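Local coordinates for protein UDP-glucose 4-epimerase (Campylobacter jejuni subsp. jejuni serotype O:2, PDB 7K3P) that interconverts UDP-glucose and UDP-galactose, and probably their N-acetylated counterparts, by inverting the sugar C4 centre with the help of bound NAD, at residues F191-R205 / T210-R224. The protein carries 2 engineered substitutions. Numbering follows the deposited sequence.
With NAD (nicotinamide-adenine-dinucleotide), chain C.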
# COMPACT_ATOMS: atom_id res chain seq x y z
N PHE A 191 -6.71 10.53 16.81
CA PHE A 191 -7.20 9.38 17.55
C PHE A 191 -8.73 9.32 17.48
O PHE A 191 -9.34 9.85 16.55
CB PHE A 191 -6.70 9.46 19.00
CG PHE A 191 -5.25 9.06 19.14
CD1 PHE A 191 -4.91 7.71 19.30
CD2 PHE A 191 -4.24 10.01 19.07
CE1 PHE A 191 -3.57 7.33 19.41
CE2 PHE A 191 -2.91 9.63 19.19
CZ PHE A 191 -2.56 8.29 19.36
N ASN A 192 -9.35 8.68 18.47
CA ASN A 192 -10.77 8.40 18.42
C ASN A 192 -11.64 9.67 18.47
O ASN A 192 -11.32 10.62 19.21
CB ASN A 192 -11.14 7.47 19.57
CG ASN A 192 -12.61 7.08 19.56
OD1 ASN A 192 -13.39 7.49 20.43
ND2 ASN A 192 -13.00 6.30 18.56
N VAL A 193 -12.72 9.70 17.71
CA VAL A 193 -13.64 10.83 17.83
C VAL A 193 -14.93 10.47 18.56
O VAL A 193 -15.62 9.51 18.20
CB VAL A 193 -13.86 11.62 16.50
CG1 VAL A 193 -12.98 11.09 15.39
CG2 VAL A 193 -15.32 11.70 16.13
N ALA A 194 -15.23 11.22 19.62
CA ALA A 194 -16.37 10.89 20.49
C ALA A 194 -17.66 10.77 19.70
O ALA A 194 -17.92 11.56 18.79
CB ALA A 194 -16.52 11.94 21.61
N GLY A 195 -18.47 9.76 20.02
CA GLY A 195 -19.75 9.58 19.37
C GLY A 195 -19.75 8.71 18.11
O GLY A 195 -20.81 8.46 17.56
N ALA A 196 -18.58 8.27 17.65
CA ALA A 196 -18.55 7.42 16.45
C ALA A 196 -19.17 6.05 16.73
O ALA A 196 -18.83 5.40 17.72
CB ALA A 196 -17.14 7.28 15.93
N CYS A 197 -20.09 5.63 15.86
CA CYS A 197 -20.74 4.33 15.98
C CYS A 197 -19.88 3.26 15.36
O CYS A 197 -19.69 3.24 14.14
CB CYS A 197 -22.08 4.30 15.27
SG CYS A 197 -23.26 5.49 15.87
N MET A 198 -19.37 2.36 16.19
CA MET A 198 -18.60 1.24 15.68
C MET A 198 -19.29 -0.08 16.02
O MET A 198 -19.75 -0.28 17.15
CB MET A 198 -17.17 1.31 16.20
CG MET A 198 -16.42 2.45 15.54
SD MET A 198 -14.82 2.79 16.26
CE MET A 198 -14.58 4.45 15.65
N ASP A 199 -19.38 -0.95 15.03
CA ASP A 199 -20.13 -2.19 15.16
C ASP A 199 -19.35 -3.28 15.89
O ASP A 199 -19.93 -4.25 16.36
CB ASP A 199 -20.58 -2.68 13.78
CG ASP A 199 -21.45 -1.65 13.04
OD1 ASP A 199 -22.16 -0.87 13.73
OD2 ASP A 199 -21.41 -1.60 11.79
N TYR A 200 -18.03 -3.11 15.99
CA TYR A 200 -17.18 -4.15 16.56
C TYR A 200 -16.68 -3.88 17.98
O TYR A 200 -15.96 -4.70 18.55
CB TYR A 200 -16.02 -4.48 15.61
CG TYR A 200 -16.51 -5.18 14.37
CD1 TYR A 200 -17.04 -4.47 13.31
CD2 TYR A 200 -16.47 -6.57 14.29
CE1 TYR A 200 -17.51 -5.13 12.18
CE2 TYR A 200 -16.93 -7.23 13.18
CZ TYR A 200 -17.45 -6.51 12.13
OH TYR A 200 -17.91 -7.18 11.02
N THR A 201 -17.07 -2.75 18.55
CA THR A 201 -16.61 -2.39 19.89
C THR A 201 -17.36 -3.12 21.01
O THR A 201 -16.75 -3.65 21.93
CB THR A 201 -16.65 -0.86 20.12
OG1 THR A 201 -17.98 -0.37 19.89
CG2 THR A 201 -15.69 -0.16 19.18
N LEU A 202 -18.69 -3.16 20.92
CA LEU A 202 -19.51 -3.70 22.00
C LEU A 202 -19.19 -5.17 22.30
O LEU A 202 -19.30 -5.62 23.44
CB LEU A 202 -21.01 -3.51 21.71
CG LEU A 202 -21.99 -3.66 22.89
CD1 LEU A 202 -21.73 -2.62 23.97
CD2 LEU A 202 -23.43 -3.57 22.40
N GLY A 203 -18.78 -5.90 21.27
CA GLY A 203 -18.41 -7.30 21.43
C GLY A 203 -17.03 -7.56 22.01
O GLY A 203 -16.66 -8.71 22.25
N GLN A 204 -16.24 -6.50 22.22
CA GLN A 204 -14.94 -6.62 22.90
C GLN A 204 -15.14 -6.38 24.40
O GLN A 204 -15.61 -5.32 24.81
CB GLN A 204 -13.94 -5.60 22.35
CG GLN A 204 -13.56 -5.76 20.88
CD GLN A 204 -12.68 -4.62 20.37
OE1 GLN A 204 -11.59 -4.37 20.91
NE2 GLN A 204 -13.15 -3.91 19.35
N ARG A 205 -14.76 -7.37 25.21
CA ARG A 205 -14.99 -7.27 26.65
C ARG A 205 -14.02 -6.30 27.31
O ARG A 205 -14.38 -5.60 28.26
CB ARG A 205 -14.89 -8.66 27.29
CG ARG A 205 -15.52 -8.77 28.67
CD ARG A 205 -15.59 -10.24 29.12
NE ARG A 205 -16.45 -11.04 28.24
CZ ARG A 205 -16.02 -11.71 27.17
NH1 ARG A 205 -14.74 -11.69 26.82
NH2 ARG A 205 -16.89 -12.41 26.44
N THR A 210 -7.87 3.57 24.12
CA THR A 210 -8.15 4.54 23.07
C THR A 210 -9.65 4.60 22.78
O THR A 210 -10.14 5.56 22.18
CB THR A 210 -7.39 4.22 21.77
OG1 THR A 210 -7.47 2.82 21.52
CG2 THR A 210 -5.93 4.61 21.89
N LEU A 211 -10.38 3.57 23.22
CA LEU A 211 -11.83 3.49 23.01
C LEU A 211 -12.59 3.83 24.30
O LEU A 211 -13.77 3.50 24.44
CB LEU A 211 -12.22 2.09 22.53
CG LEU A 211 -11.72 1.69 21.14
CD1 LEU A 211 -11.89 0.18 20.88
CD2 LEU A 211 -12.49 2.49 20.11
N LEU A 212 -11.89 4.47 25.24
CA LEU A 212 -12.46 4.76 26.57
C LEU A 212 -13.79 5.53 26.55
O LEU A 212 -14.72 5.18 27.28
CB LEU A 212 -11.44 5.51 27.43
CG LEU A 212 -12.04 6.22 28.66
CD1 LEU A 212 -12.52 5.22 29.69
CD2 LEU A 212 -11.05 7.19 29.26
N ILE A 213 -13.89 6.57 25.73
CA ILE A 213 -15.14 7.31 25.65
C ILE A 213 -16.29 6.46 25.08
O ILE A 213 -17.42 6.51 25.58
CB ILE A 213 -14.99 8.60 24.84
CG1 ILE A 213 -13.95 9.50 25.50
CG2 ILE A 213 -16.31 9.33 24.74
CD1 ILE A 213 -14.24 10.99 25.35
N LYS A 214 -15.99 5.66 24.06
CA LYS A 214 -17.00 4.77 23.49
C LYS A 214 -17.50 3.78 24.55
O LYS A 214 -18.71 3.61 24.74
CB LYS A 214 -16.45 4.03 22.26
CG LYS A 214 -17.44 3.08 21.57
CD LYS A 214 -18.63 3.84 20.98
CE LYS A 214 -19.47 2.93 20.08
NZ LYS A 214 -20.64 3.67 19.50
N VAL A 215 -16.58 3.16 25.28
CA VAL A 215 -16.93 2.22 26.34
C VAL A 215 -17.75 2.90 27.44
O VAL A 215 -18.77 2.37 27.90
CB VAL A 215 -15.66 1.59 26.95
CG1 VAL A 215 -15.98 0.84 28.24
CG2 VAL A 215 -14.99 0.66 25.95
N ALA A 216 -17.30 4.07 27.87
CA ALA A 216 -18.02 4.84 28.88
C ALA A 216 -19.45 5.15 28.42
O ALA A 216 -20.40 4.99 29.18
CB ALA A 216 -17.27 6.12 29.21
N ALA A 217 -19.58 5.58 27.17
CA ALA A 217 -20.88 5.85 26.56
C ALA A 217 -21.75 4.59 26.49
O ALA A 217 -22.97 4.63 26.77
CB ALA A 217 -20.71 6.46 25.16
N GLU A 218 -21.14 3.46 26.11
CA GLU A 218 -21.86 2.19 26.03
C GLU A 218 -22.41 1.75 27.40
O GLU A 218 -23.53 1.25 27.50
CB GLU A 218 -20.98 1.08 25.42
CG GLU A 218 -20.75 1.20 23.90
CD GLU A 218 -19.78 0.14 23.36
OE1 GLU A 218 -19.07 -0.48 24.18
OE2 GLU A 218 -19.74 -0.06 22.13
N CYS A 219 -21.61 1.95 28.45
CA CYS A 219 -22.05 1.64 29.82
C CYS A 219 -23.19 2.55 30.26
O CYS A 219 -24.18 2.10 30.83
CB CYS A 219 -20.89 1.78 30.81
SG CYS A 219 -19.61 0.50 30.69
N ALA A 220 -23.02 3.85 30.00
CA ALA A 220 -24.01 4.84 30.38
C ALA A 220 -25.33 4.62 29.65
O ALA A 220 -26.39 4.98 30.16
CB ALA A 220 -23.49 6.24 30.11
N ALA A 221 -25.27 4.03 28.46
CA ALA A 221 -26.48 3.79 27.69
C ALA A 221 -27.10 2.42 28.01
O ALA A 221 -28.10 2.03 27.39
CB ALA A 221 -26.20 3.92 26.20
N GLY A 222 -26.52 1.71 28.97
CA GLY A 222 -27.04 0.41 29.38
C GLY A 222 -26.72 -0.70 28.40
O GLY A 222 -27.33 -1.77 28.44
N LYS A 223 -25.75 -0.45 27.52
CA LYS A 223 -25.37 -1.43 26.50
C LYS A 223 -24.28 -2.37 27.01
O LYS A 223 -24.23 -3.55 26.65
CB LYS A 223 -24.89 -0.73 25.23
CG LYS A 223 -25.97 -0.03 24.43
CD LYS A 223 -25.41 0.42 23.09
CE LYS A 223 -26.41 1.27 22.33
NZ LYS A 223 -25.80 1.83 21.08
N ARG A 224 -23.40 -1.83 27.84
CA ARG A 224 -22.29 -2.59 28.37
C ARG A 224 -22.44 -2.64 29.88
O ARG A 224 -22.78 -1.64 30.52
CB ARG A 224 -20.97 -1.91 27.98
CG ARG A 224 -19.73 -2.57 28.54
CD ARG A 224 -18.48 -1.81 28.12
NE ARG A 224 -18.28 -1.84 26.67
CZ ARG A 224 -17.61 -2.80 26.03
NH1 ARG A 224 -17.07 -3.80 26.71
NH2 ARG A 224 -17.47 -2.75 24.71
PA NAD C . -18.22 6.86 8.76
O1A NAD C . -18.47 5.40 8.51
O2A NAD C . -19.35 7.47 9.54
O5B NAD C . -18.11 7.66 7.40
C5B NAD C . -17.73 6.96 6.26
C4B NAD C . -18.60 7.35 5.13
O4B NAD C . -18.05 6.96 3.90
C3B NAD C . -20.00 6.69 5.25
O3B NAD C . -21.17 7.59 5.18
C2B NAD C . -19.95 5.54 4.21
O2B NAD C . -21.16 5.22 3.69
C1B NAD C . -19.02 6.17 3.21
N9A NAD C . -18.38 5.18 2.34
C8A NAD C . -17.66 4.10 2.73
N7A NAD C . -17.24 3.41 1.66
C5A NAD C . -17.68 4.01 0.54
C6A NAD C . -17.57 3.74 -0.83
N6A NAD C . -16.82 2.59 -1.28
N1A NAD C . -18.14 4.57 -1.73
C2A NAD C . -18.84 5.66 -1.35
N3A NAD C . -18.98 5.95 -0.01
C4A NAD C . -18.42 5.15 0.94
O3 NAD C . -16.84 6.99 9.54
PN NAD C . -16.35 8.33 10.23
O1N NAD C . -17.20 9.50 9.79
O2N NAD C . -16.44 8.13 11.72
O5D NAD C . -14.84 8.55 9.81
C5D NAD C . -14.58 9.10 8.54
C4D NAD C . -13.09 9.09 8.22
O4D NAD C . -12.34 9.59 9.30
C3D NAD C . -12.55 7.73 7.80
O3D NAD C . -11.63 7.90 6.79
C2D NAD C . -11.81 7.22 8.96
O2D NAD C . -10.81 6.33 8.65
C1D NAD C . -11.34 8.55 9.62
N1N NAD C . -11.04 8.46 11.12
C2N NAD C . -12.14 8.28 11.94
C3N NAD C . -11.95 8.19 13.31
C7N NAD C . -13.14 7.99 14.22
O7N NAD C . -14.27 7.88 13.77
N7N NAD C . -12.93 7.93 15.62
C4N NAD C . -10.68 8.30 13.84
C5N NAD C . -9.59 8.48 13.01
C6N NAD C . -9.76 8.56 11.62
O HOH W 1 -8.34 7.55 21.21
O HOH W 2 -12.94 6.43 22.58
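In this extended short-chain dehydrogenase/reductase fold, the loop that runs from the nicotinamide end of the NAD pocket packs on helix 212-220, and Arg224, just past the Schellman motif at Gly222, pins its far end. The guanidinium grips one atom, Gln204 O, end-on: Arg224 NH1 lies 2.8 Å from Gln204 O with an N-H...O angle of 157°, NH2 makes a longer bond, and both approach in the carbonyl plane. NH2 and NE also hold Glu218 OE1 side-on, the salt bridge measuring 2.8 Å from Arg224 NH2 to Glu218 OE1; the bend at chi3 (-64°) turns the group across to both partners, and their coplanarity fixes its rotation. Glu218 OE2 is left to accept from Thr201 OG1 at 2.9 Å, on its syn side but 26° out of the carboxylate plane. Leu202 CD1 lies against the same carboxylate, 3.4 Å from Glu218 CD. Nearer the cofactor, Lys214 bends at chi2 and brings NZ into a 3.1 Å hydrogen bond with Ala196 O; NZ also forms a salt bridge with Glu341 of helix 330-343. At the nicotinamide end, water 1 links the segments, donating to Thr210 O at 2.9 Å and accepting from Asn192 N at 3.1 Å.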